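Local coordinates for occlusion-derived virus envelope protein E66 (Autographa californica nucleopolyhedrovirus, PDB 3VSN), which cleaves non-sulfated chondroitin as a polysaccharide lyase of the virion envelope and is essential for oral infection of the insect host, at residues E463-N468 against T544-T549; V340-R345 against V430-A435; G388-S393 against G472-L477. One frame throughout, in Å; residues are numbered along the deposited sequence.

Contact 1. Residues E463-N468 against T544-T549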
# COMPACT_ATOMS: atom_id res chain seq x y z
N GLU A 463 -5.94 25.67 15.62
CA GLU A 463 -6.65 26.94 15.73
C GLU A 463 -6.68 27.39 17.20
O GLU A 463 -7.05 26.60 18.07
CB GLU A 463 -8.08 26.81 15.19
CG GLU A 463 -8.88 28.10 15.13
CD GLU A 463 -8.37 29.08 14.08
OE1 GLU A 463 -7.85 28.63 13.03
OE2 GLU A 463 -8.49 30.30 14.30
N PRO A 464 -6.24 28.63 17.49
CA PRO A 464 -6.29 29.10 18.87
C PRO A 464 -7.70 29.00 19.47
O PRO A 464 -8.68 29.23 18.76
CB PRO A 464 -5.86 30.56 18.76
CG PRO A 464 -4.95 30.58 17.57
CD PRO A 464 -5.56 29.60 16.60
N ASN A 465 -7.77 28.64 20.75
CA ASN A 465 -9.02 28.63 21.54
C ASN A 465 -10.08 27.62 21.07
O ASN A 465 -11.27 27.80 21.34
CB ASN A 465 -9.61 30.04 21.63
CG ASN A 465 -8.62 31.04 22.20
OD1 ASN A 465 -7.99 30.79 23.23
ND2 ASN A 465 -8.46 32.17 21.52
N SER A 466 -9.63 26.55 20.43
CA SER A 466 -10.52 25.60 19.76
C SER A 466 -10.71 24.27 20.48
O SER A 466 -11.54 23.45 20.07
CB SER A 466 -10.00 25.33 18.35
OG SER A 466 -8.73 24.70 18.41
N LEU A 467 -9.93 24.02 21.53
CA LEU A 467 -9.91 22.69 22.14
C LEU A 467 -10.75 22.52 23.41
O LEU A 467 -10.72 21.46 24.03
CB LEU A 467 -8.46 22.23 22.40
CG LEU A 467 -7.57 22.07 21.17
CD1 LEU A 467 -6.16 21.69 21.60
CD2 LEU A 467 -8.14 21.05 20.19
N ASN A 468 -11.51 23.56 23.78
CA ASN A 468 -12.37 23.49 24.97
C ASN A 468 -11.59 23.01 26.21
O ASN A 468 -12.00 22.08 26.90
CB ASN A 468 -13.59 22.59 24.70
CG ASN A 468 -14.65 22.67 25.79
OD1 ASN A 468 -14.79 23.68 26.47
ND2 ASN A 468 -15.39 21.58 25.97
N THR A 544 0.18 25.45 24.50
CA THR A 544 1.30 25.40 23.54
C THR A 544 0.82 25.05 22.14
O THR A 544 1.41 25.49 21.15
CB THR A 544 2.44 24.44 23.98
OG1 THR A 544 1.91 23.13 24.19
CG2 THR A 544 3.11 24.95 25.27
N MET A 545 -0.24 24.26 22.05
CA MET A 545 -0.87 23.97 20.76
C MET A 545 -1.46 25.24 20.15
O MET A 545 -1.38 25.45 18.94
CB MET A 545 -1.95 22.89 20.88
CG MET A 545 -1.38 21.52 21.24
SD MET A 545 -2.68 20.35 21.66
CE MET A 545 -3.20 19.82 20.03
N TYR A 546 -2.02 26.11 20.98
CA TYR A 546 -2.58 27.38 20.49
C TYR A 546 -1.51 28.30 19.92
O TYR A 546 -1.78 29.07 19.00
CB TYR A 546 -3.39 28.10 21.56
CG TYR A 546 -4.65 27.39 21.98
CD1 TYR A 546 -5.20 26.36 21.21
CD2 TYR A 546 -5.32 27.77 23.15
CE1 TYR A 546 -6.36 25.70 21.61
CE2 TYR A 546 -6.48 27.12 23.54
CZ TYR A 546 -6.99 26.10 22.77
OH TYR A 546 -8.14 25.46 23.17
N THR A 547 -0.29 28.21 20.45
CA THR A 547 0.83 29.03 19.98
C THR A 547 1.70 28.31 18.93
O THR A 547 2.74 28.83 18.51
CB THR A 547 1.70 29.52 21.15
OG1 THR A 547 2.15 28.39 21.91
CG2 THR A 547 0.88 30.44 22.07
N ALA A 548 1.25 27.13 18.51
CA ALA A 548 1.99 26.28 17.57
C ALA A 548 3.43 26.04 18.03
O ALA A 548 4.37 26.18 17.25
CB ALA A 548 1.93 26.83 16.15
N THR A 549 3.58 25.70 19.31
CA THR A 549 4.89 25.44 19.90
C THR A 549 4.97 24.10 20.64
O THR A 549 5.98 23.82 21.28
CB THR A 549 5.33 26.57 20.87
OG1 THR A 549 4.33 26.76 21.88
CG2 THR A 549 5.58 27.88 20.12
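The Asn465 N-H points down onto the face of the Tyr546 ring, an N-H...pi approach: Asn465 N sits 3.1 Å above the ring plane, over its centre, and comes within 3.3 Å of Tyr546 CZ. The carbonyl carbon of Pro464 lies over the same face, displaced toward the rim. Both atoms belong to the central peptide of a type II beta turn from Glu463 to Ser466, so the phenol packs against the turn itself. The ring of Tyr546 is carried over to the loop with CG anti to the carbonyl carbon (chi1 -66°). Beyond the turn the phenol oxygen takes a hydrogen bond at the ring edge: Leu467 N donates to Tyr546 OH over 2.8 Å, with 153° at the hydrogen. Asn465 OD1 stands 4.0 Å from Tyr546 CE2, its amide plane turned 67° from the ring. The turn is braced from within by Ser466 OG, which donates to Glu463 O over 2.6 Å and also bonds Asn438. Next to the hydroxyl, Leu467 CB and CG run antiparallel to the phenol, while Leu467 CD1 reaches Met545 SD at 3.7 Å, the two side chains crossing at about a right angle. The helix ends in a Schellman motif with Ala548 as C-prime residue. Helix end and loop thus meet mainly through one aromatic side chain, with Leu467 on Met545 beside it. The phenol takes two N-H groups in different ways, that of Asn465 at its pi face and that of Leu467 at its oxygen, which probably restricts rotation of the ring.

Contact 2. Residues V340-R345 against V430-A435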
# COMPACT_ATOMS: atom_id res chain seq x y z
N VAL A 340 3.95 8.21 4.99
CA VAL A 340 3.40 9.01 3.90
C VAL A 340 3.54 10.48 4.28
O VAL A 340 3.01 10.92 5.31
CB VAL A 340 1.92 8.66 3.61
CG1 VAL A 340 1.32 9.61 2.58
CG2 VAL A 340 1.80 7.21 3.15
N GLY A 341 4.27 11.23 3.47
CA GLY A 341 4.49 12.66 3.69
C GLY A 341 3.32 13.47 3.17
O GLY A 341 2.23 12.93 2.91
N VAL A 342 3.53 14.77 3.04
CA VAL A 342 2.47 15.69 2.64
C VAL A 342 3.01 16.65 1.58
O VAL A 342 4.09 17.24 1.75
CB VAL A 342 1.93 16.49 3.86
CG1 VAL A 342 0.71 17.31 3.49
CG2 VAL A 342 1.57 15.55 5.02
N THR A 343 2.29 16.77 0.47
CA THR A 343 2.58 17.79 -0.53
C THR A 343 1.27 18.48 -0.92
O THR A 343 0.23 17.83 -1.00
CB THR A 343 3.29 17.23 -1.79
OG1 THR A 343 3.37 18.25 -2.80
CG2 THR A 343 2.55 16.01 -2.37
N ASN A 344 1.32 19.79 -1.16
CA ASN A 344 0.16 20.53 -1.65
C ASN A 344 -0.37 20.00 -3.00
O ASN A 344 -1.51 20.29 -3.37
CB ASN A 344 0.48 22.02 -1.76
CG ASN A 344 1.73 22.29 -2.57
OD1 ASN A 344 2.79 22.57 -2.01
ND2 ASN A 344 1.62 22.20 -3.88
N ARG A 345 0.45 19.23 -3.72
CA ARG A 345 0.07 18.63 -5.00
C ARG A 345 -0.89 17.44 -4.90
O ARG A 345 -1.56 17.09 -5.87
CB ARG A 345 1.30 18.19 -5.78
CG ARG A 345 2.15 19.31 -6.36
CD ARG A 345 3.22 18.75 -7.28
NE ARG A 345 4.09 17.80 -6.59
CZ ARG A 345 5.21 18.14 -5.96
NH1 ARG A 345 5.62 19.40 -5.93
NH2 ARG A 345 5.92 17.20 -5.35
N VAL A 430 8.58 16.62 7.35
CA VAL A 430 7.27 17.05 6.87
C VAL A 430 6.84 18.34 7.56
O VAL A 430 6.92 18.45 8.79
CB VAL A 430 6.18 15.98 7.12
CG1 VAL A 430 4.82 16.46 6.63
CG2 VAL A 430 6.55 14.65 6.46
N TYR A 431 6.40 19.31 6.76
CA TYR A 431 5.74 20.51 7.26
C TYR A 431 4.35 20.47 6.65
O TYR A 431 4.20 20.48 5.43
CB TYR A 431 6.49 21.76 6.81
CG TYR A 431 5.90 23.11 7.21
CD1 TYR A 431 5.08 23.24 8.34
CD2 TYR A 431 6.20 24.26 6.48
CE1 TYR A 431 4.55 24.48 8.70
CE2 TYR A 431 5.68 25.49 6.83
CZ TYR A 431 4.87 25.60 7.94
OH TYR A 431 4.36 26.84 8.28
N ALA A 432 3.34 20.39 7.51
CA ALA A 432 1.97 20.22 7.06
C ALA A 432 1.00 21.07 7.86
O ALA A 432 1.23 21.36 9.04
CB ALA A 432 1.57 18.76 7.12
N LYS A 433 -0.08 21.49 7.20
CA LYS A 433 -1.21 22.14 7.86
C LYS A 433 -2.50 21.67 7.20
O LYS A 433 -2.61 21.64 5.97
CB LYS A 433 -1.08 23.66 7.83
CG LYS A 433 -2.13 24.39 8.66
CD LYS A 433 -1.93 25.90 8.65
CE LYS A 433 -2.88 26.59 9.61
NZ LYS A 433 -2.67 28.07 9.62
N PHE A 434 -3.47 21.29 8.03
CA PHE A 434 -4.71 20.69 7.56
C PHE A 434 -5.92 21.50 8.04
O PHE A 434 -6.29 21.43 9.22
CB PHE A 434 -4.83 19.24 8.04
CG PHE A 434 -3.57 18.42 7.87
CD1 PHE A 434 -3.31 17.79 6.66
CD2 PHE A 434 -2.67 18.27 8.92
CE1 PHE A 434 -2.16 17.01 6.50
CE2 PHE A 434 -1.53 17.50 8.76
CZ PHE A 434 -1.27 16.87 7.55
N ALA A 435 -6.53 22.26 7.13
CA ALA A 435 -7.69 23.09 7.45
C ALA A 435 -8.84 22.28 8.07
O ALA A 435 -9.47 22.73 9.03
CB ALA A 435 -8.18 23.85 6.22
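Val342 meets a row of apolar side chains on strand 426-434, part of the antiparallel seven-stranded sheet in the beta-sandwich part of the lyase. The segment 340-345 leaves strand 335-340 of a neighbouring four-stranded sheet as a loop, and no hydrogen bond joins it to 430-435; the contact is made of methyl groups, a ring edge and the Gly341 backbone. Val342 CG2 does most of the touching. It lies 3.7 Å from Val430 CG1, the two valines crossing at about a right angle, and 3.8 Å from Ala432 CB. From the other direction comes Phe434, which presents its edge: Phe434 CZ is 4.0 Å from Val342 CG2, near the plane of the ring. Val430 and Ala432, two residues apart on an extended strand, both point toward the loop, and Phe434 completes the row, its CG anti to the carbonyl carbon (chi1 -46°), which brings the far end of the ring to the loop. Val430 uses both branches, for its CG2 also touches Gly341 CA at 4.0 Å.

In the next shell Pro412 packs on Val342, and Thr417 of strand 414-421 hydrogen-bonds the carbonyl of Val342, so the neighbouring strand holds the loop by its backbone. The Phe434 ring is itself met edge-to-face by Tyr348. Strand 426-434 is fixed in its sheet by backbone bonds of Val430 to Ser444, Tyr431 to Gln416 and Ala432 to Phe442. Past Val342 the loop folds into an ST turn, and the Arg345 side chain curls back over it before forming a salt bridge with Glu608. In that turn Arg345 N donates to Thr343 OG1 over 3.2 Å at a nearly straight 168°, and the same Thr343 OG1 lies over the centre of the guanidinium face.

Contact 3. Residues G388-S393 against G472-L477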
# COMPACT_ATOMS: atom_id res chain seq x y z
N GLY A 388 2.31 7.80 16.53
CA GLY A 388 2.50 9.01 15.73
C GLY A 388 1.29 9.91 15.63
O GLY A 388 1.43 11.10 15.35
N ILE A 389 0.09 9.37 15.82
CA ILE A 389 -1.14 10.16 15.70
C ILE A 389 -1.27 11.21 16.81
O ILE A 389 -1.10 10.89 18.00
CB ILE A 389 -2.42 9.28 15.60
CG1 ILE A 389 -2.40 8.45 14.30
CG2 ILE A 389 -3.68 10.14 15.68
CD1 ILE A 389 -3.62 7.59 14.06
N ILE A 390 -1.52 12.45 16.42
CA ILE A 390 -1.78 13.53 17.38
C ILE A 390 -3.29 13.61 17.59
O ILE A 390 -4.05 13.80 16.64
CB ILE A 390 -1.24 14.89 16.90
CG1 ILE A 390 0.27 14.82 16.61
CG2 ILE A 390 -1.53 15.98 17.93
CD1 ILE A 390 0.82 16.01 15.85
N LEU A 391 -3.72 13.43 18.84
CA LEU A 391 -5.13 13.47 19.20
C LEU A 391 -5.51 14.84 19.76
O LEU A 391 -4.74 15.44 20.52
CB LEU A 391 -5.47 12.40 20.25
CG LEU A 391 -5.20 10.93 19.91
CD1 LEU A 391 -5.57 10.06 21.11
CD2 LEU A 391 -5.97 10.49 18.67
N GLN A 392 -6.69 15.32 19.38
CA GLN A 392 -7.17 16.64 19.78
C GLN A 392 -8.30 16.56 20.80
O GLN A 392 -8.76 17.58 21.32
CB GLN A 392 -7.62 17.45 18.56
CG GLN A 392 -6.50 17.81 17.60
CD GLN A 392 -6.97 18.71 16.47
OE1 GLN A 392 -7.66 19.71 16.71
NE2 GLN A 392 -6.61 18.36 15.25
N SER A 393 -8.74 15.34 21.08
CA SER A 393 -9.76 15.08 22.10
C SER A 393 -9.43 13.76 22.81
O SER A 393 -8.56 13.01 22.36
CB SER A 393 -11.14 15.01 21.45
OG SER A 393 -11.21 13.96 20.50
N GLY A 472 -4.04 18.16 24.11
CA GLY A 472 -3.79 17.20 23.04
C GLY A 472 -2.86 16.11 23.53
O GLY A 472 -2.39 16.15 24.67
N ARG A 473 -2.59 15.13 22.67
CA ARG A 473 -1.63 14.07 23.00
C ARG A 473 -1.08 13.43 21.74
O ARG A 473 -1.76 13.36 20.72
CB ARG A 473 -2.25 13.00 23.89
CG ARG A 473 -3.67 12.60 23.52
CD ARG A 473 -4.67 13.29 24.44
NE ARG A 473 -4.53 12.77 25.80
CZ ARG A 473 -4.89 13.42 26.90
NH1 ARG A 473 -5.42 14.64 26.83
NH2 ARG A 473 -4.72 12.84 28.08
N VAL A 474 0.17 12.98 21.84
CA VAL A 474 0.81 12.29 20.74
C VAL A 474 0.93 10.83 21.14
O VAL A 474 1.51 10.51 22.18
CB VAL A 474 2.20 12.88 20.42
CG1 VAL A 474 2.84 12.14 19.26
CG2 VAL A 474 2.08 14.37 20.11
N ILE A 475 0.36 9.95 20.32
CA ILE A 475 0.38 8.52 20.61
C ILE A 475 1.78 7.96 20.35
O ILE A 475 2.35 8.15 19.27
CB ILE A 475 -0.68 7.76 19.79
CG1 ILE A 475 -2.08 8.29 20.14
CG2 ILE A 475 -0.60 6.25 20.04
CD1 ILE A 475 -3.20 7.72 19.29
N VAL A 476 2.33 7.29 21.36
CA VAL A 476 3.63 6.62 21.24
C VAL A 476 3.43 5.13 20.92
O VAL A 476 4.09 4.59 20.03
CB VAL A 476 4.47 6.83 22.53
CG1 VAL A 476 5.77 6.03 22.47
CG2 VAL A 476 4.76 8.31 22.73
N LEU A 477 2.53 4.48 21.66
CA LEU A 477 2.18 3.08 21.43
C LEU A 477 0.69 2.90 21.61
O LEU A 477 0.09 3.52 22.50
CB LEU A 477 2.90 2.15 22.43
CG LEU A 477 4.01 1.17 22.02
CD1 LEU A 477 4.12 0.07 23.07
CD2 LEU A 477 3.82 0.55 20.63
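The short strand 390-391 forms the outer edge of a four-stranded antiparallel sheet, where it pairs with strand 472-480. Leu391 and Arg473 make a hydrogen-bonded pair: Leu391 N donates to Arg473 O over 2.7 Å, nearly along the C=O axis, and Arg473 N returns to Leu391 O at 3.1 Å. Ile390 and Val474 form the adjoining non-hydrogen-bonded pair. The ladder runs on past the strand proper, with Ile475 N to Ile389 O at 2.9 Å and Gly388 N to Ile475 O at 2.8 Å, both close to straight at the hydrogen. Gly388 has a positive phi of 101°, a backbone conformation readily taken by glycine.

Within the beta-sandwich part of this lyase, beyond its alpha/alpha toroid, the two faces of the sheet edge have different neighbours. Ile390 and Val474 project together from one face and touch through Ile390 CG1 and Val474 CG2 at 4.0 Å; Tyr457 and Ile460 of strand 452-461 pack against both. On the other face, Leu391 crosses Arg473 obliquely. The Arg473 chain has CG set between the backbone N and the carbonyl carbon (chi1 41°), which brings CG against the leucine, Arg473 CG being 3.7 Å from Leu391 CB, before the chain bends away. Its polar end turns elsewhere, to a salt bridge with Glu537 and a hydrogen bond from NH1 to the carbonyl of Asn471. Leu391 also meets Ile475, with Leu391 CD1 at 3.8 Å from Ile475 CD1, and Leu535 of strand 533-540 touches both side chains. One residue further on, Val476 O accepts from Ser387 OG.

Overall arrangement
Contacts 2 and 3 are buried, whereas contact 1 lies partly exposed at the periphery, its centre 33 Å from that of the chain. Main-chain pairing holds the edge strand in contact 3; in contact 2 the two segments meet without a hydrogen bond, the loop's polar bonds going to the adjacent strand 414-421; contact 1 relies mainly on one phenol against a turn. Contacts 1 and 3 touch, Met545 packing on Gly472 and Leu467 on Gln392. Contact 2 touches neither, yet its strand 426-434 shares the seven-stranded sheet with strands 452-461 and 550-558, which flank contact 1, while contact 3 belongs to the separate four-stranded sheet.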